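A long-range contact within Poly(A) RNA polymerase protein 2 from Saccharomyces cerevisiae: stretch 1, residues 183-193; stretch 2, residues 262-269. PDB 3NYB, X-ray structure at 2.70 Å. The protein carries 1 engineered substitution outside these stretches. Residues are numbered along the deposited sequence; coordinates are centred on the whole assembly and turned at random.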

# COMPACT_ATOMS: atom_id res chain seq x y z
N GLY A 183 7.13 -1.71 10.61
CA GLY A 183 6.06 -1.84 9.62
C GLY A 183 6.53 -1.53 8.20
O GLY A 183 7.71 -1.25 7.98
N LEU A 184 5.62 -1.57 7.23
CA LEU A 184 5.95 -1.23 5.84
C LEU A 184 5.87 0.26 5.56
O LEU A 184 4.86 0.89 5.88
CB LEU A 184 5.01 -1.94 4.86
CG LEU A 184 5.05 -3.46 4.77
CD1 LEU A 184 4.08 -3.91 3.70
CD2 LEU A 184 6.48 -3.95 4.49
N GLY A 185 6.92 0.80 4.96
CA GLY A 185 6.95 2.20 4.55
C GLY A 185 6.06 2.44 3.34
O GLY A 185 5.50 1.51 2.76
N GLY A 186 5.93 3.70 2.95
CA GLY A 186 5.03 4.06 1.87
C GLY A 186 5.48 3.52 0.53
O GLY A 186 4.70 2.88 -0.19
N PHE A 187 6.72 3.79 0.16
CA PHE A 187 7.22 3.34 -1.14
C PHE A 187 7.10 1.82 -1.27
O PHE A 187 6.65 1.30 -2.29
CB PHE A 187 8.67 3.81 -1.38
CG PHE A 187 9.30 3.21 -2.60
CD1 PHE A 187 9.15 3.79 -3.84
CD2 PHE A 187 10.05 2.05 -2.50
CE1 PHE A 187 9.73 3.24 -4.96
CE2 PHE A 187 10.63 1.48 -3.61
CZ PHE A 187 10.47 2.08 -4.84
N SER A 188 7.48 1.11 -0.21
CA SER A 188 7.39 -0.34 -0.19
C SER A 188 5.99 -0.83 -0.51
O SER A 188 5.81 -1.77 -1.29
CB SER A 188 7.82 -0.88 1.17
OG SER A 188 9.18 -0.55 1.43
N ILE A 189 4.99 -0.21 0.09
CA ILE A 189 3.62 -0.65 -0.13
C ILE A 189 3.28 -0.45 -1.59
O ILE A 189 2.74 -1.35 -2.24
CB ILE A 189 2.62 0.12 0.72
CG1 ILE A 189 2.97 0.01 2.21
CG2 ILE A 189 1.21 -0.41 0.48
CD1 ILE A 189 2.14 0.92 3.10
N ILE A 190 3.61 0.73 -2.11
CA ILE A 190 3.34 1.05 -3.50
C ILE A 190 3.99 0.02 -4.41
O ILE A 190 3.35 -0.49 -5.34
CB ILE A 190 3.88 2.43 -3.87
CG1 ILE A 190 3.32 3.47 -2.90
CG2 ILE A 190 3.51 2.77 -5.29
CD1 ILE A 190 3.71 4.89 -3.25
N CYS A 191 5.25 -0.29 -4.13
CA CYS A 191 5.97 -1.30 -4.90
C CYS A 191 5.23 -2.63 -4.98
O CYS A 191 5.00 -3.14 -6.08
CB CYS A 191 7.37 -1.52 -4.33
SG CYS A 191 8.33 -2.67 -5.31
N LEU A 192 4.87 -3.19 -3.83
CA LEU A 192 4.20 -4.49 -3.79
C LEU A 192 2.97 -4.54 -4.67
O LEU A 192 2.78 -5.47 -5.45
CB LEU A 192 3.80 -4.85 -2.36
CG LEU A 192 4.90 -5.01 -1.33
CD1 LEU A 192 4.27 -5.23 0.04
CD2 LEU A 192 5.85 -6.14 -1.70
N VAL A 193 2.11 -3.54 -4.52
CA VAL A 193 0.90 -3.47 -5.31
C VAL A 193 1.26 -3.35 -6.78
O VAL A 193 0.76 -4.09 -7.62
CB VAL A 193 0.05 -2.27 -4.90
CG1 VAL A 193 -1.27 -2.24 -5.66
CG2 VAL A 193 -0.22 -2.33 -3.42
N SER A 262 12.94 -11.57 5.60
CA SER A 262 12.67 -10.15 5.58
C SER A 262 12.44 -9.65 4.15
O SER A 262 12.98 -10.21 3.20
CB SER A 262 13.83 -9.38 6.23
OG SER A 262 15.04 -9.58 5.52
N LEU A 263 11.64 -8.61 4.02
CA LEU A 263 11.29 -8.07 2.71
C LEU A 263 12.51 -7.42 2.07
O LEU A 263 13.18 -6.60 2.70
CB LEU A 263 10.19 -7.03 2.86
CG LEU A 263 9.18 -6.90 1.73
CD1 LEU A 263 8.59 -5.49 1.73
CD2 LEU A 263 9.82 -7.20 0.40
N ALA A 264 12.79 -7.78 0.82
CA ALA A 264 13.91 -7.21 0.09
C ALA A 264 13.44 -6.57 -1.20
O ALA A 264 13.07 -7.25 -2.16
CB ALA A 264 14.94 -8.26 -0.20
N ILE A 265 13.47 -5.24 -1.22
CA ILE A 265 13.09 -4.49 -2.40
C ILE A 265 14.25 -3.58 -2.76
O ILE A 265 14.77 -2.86 -1.91
CB ILE A 265 11.82 -3.65 -2.13
CG1 ILE A 265 10.61 -4.55 -1.94
CG2 ILE A 265 11.55 -2.70 -3.28
CD1 ILE A 265 9.39 -3.82 -1.45
N GLN A 266 14.67 -3.65 -4.03
CA GLN A 266 15.84 -2.92 -4.49
C GLN A 266 15.65 -1.41 -4.44
O GLN A 266 14.73 -0.87 -5.05
CB GLN A 266 16.20 -3.36 -5.91
CG GLN A 266 17.60 -2.97 -6.33
CD GLN A 266 18.10 -3.81 -7.48
OE1 GLN A 266 17.48 -3.87 -8.54
NE2 GLN A 266 19.24 -4.47 -7.28
N ASP A 267 16.54 -0.73 -3.71
CA ASP A 267 16.48 0.72 -3.59
C ASP A 267 16.69 1.37 -4.95
O ASP A 267 17.73 1.17 -5.57
CB ASP A 267 17.54 1.20 -2.60
CG ASP A 267 17.35 2.65 -2.19
OD1 ASP A 267 16.54 3.35 -2.84
OD2 ASP A 267 18.00 3.09 -1.21
N PRO A 268 15.70 2.15 -5.42
CA PRO A 268 15.77 2.75 -6.76
C PRO A 268 16.93 3.70 -6.95
O PRO A 268 17.31 3.95 -8.09
CB PRO A 268 14.46 3.53 -6.85
CG PRO A 268 13.56 2.89 -5.90
CD PRO A 268 14.42 2.43 -4.76
N GLY A 269 17.47 4.24 -5.86
CA GLY A 269 18.54 5.22 -5.96
C GLY A 269 19.87 4.60 -5.62
O GLY A 269 20.92 5.23 -5.68

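No hydrogen bond joins these two stretches; the contact is made by apolar side chains, and it buries 310 Å² counted over both sides. Stretch 1 supplies the first turns of a helix, which begins after Gly 185 at the N-cap, and stretch 2 runs past it in an extended course.

Ser 262 stays out of reach. Leu 263 is the first residue to engage, pointing toward the helix. Its CD1 lies 3.8 Å from CD2 of Leu 184 and 4.4 Å from CD2 of Leu 192, so one methyl meets both leucines. Each of those points sideways from its CA, yet a long m,t side chain brings its end nearer; branched, flexible leucine suits such a reach.

Ala 264 takes no part, as expected where alternate residues of an extended chain face opposite ways. Ile 265 turns back toward the helix and is the centre of the contact, with 82 Å² covered. Both its branches lie near SG of Cys 191, CG2 at 3.8 Å and CD1 at 4.2 Å. CD1, at the end of an m,t chain, also lies 4.2 Å from CD2 of Leu 192 and 4.1 Å from the backbone O of Ser 188, an oxygen already accepting the helical hydrogen bond from Leu 192 N. CG2 is also 4.3 Å from CE2 of Phe 187. Ser 188 and Cys 191 are small residues packed against the isoleucine; CA of Ser 188 and CA of Ile 265, the nearest such pair, are 7.4 Å apart.

Gln 266 and Asp 267 point their CA-to-CB bonds away and make no side-chain contact with the helix, although the end of Asp 267 comes nearer; Asp 267 OD1 accepts a hydrogen bond from Gly 269 N (3.3 Å). Pro 268 closes the contact, its compact ring placing CG 3.4 Å from CZ of Phe 187, whose t rotamer extends the aromatic ring to meet it.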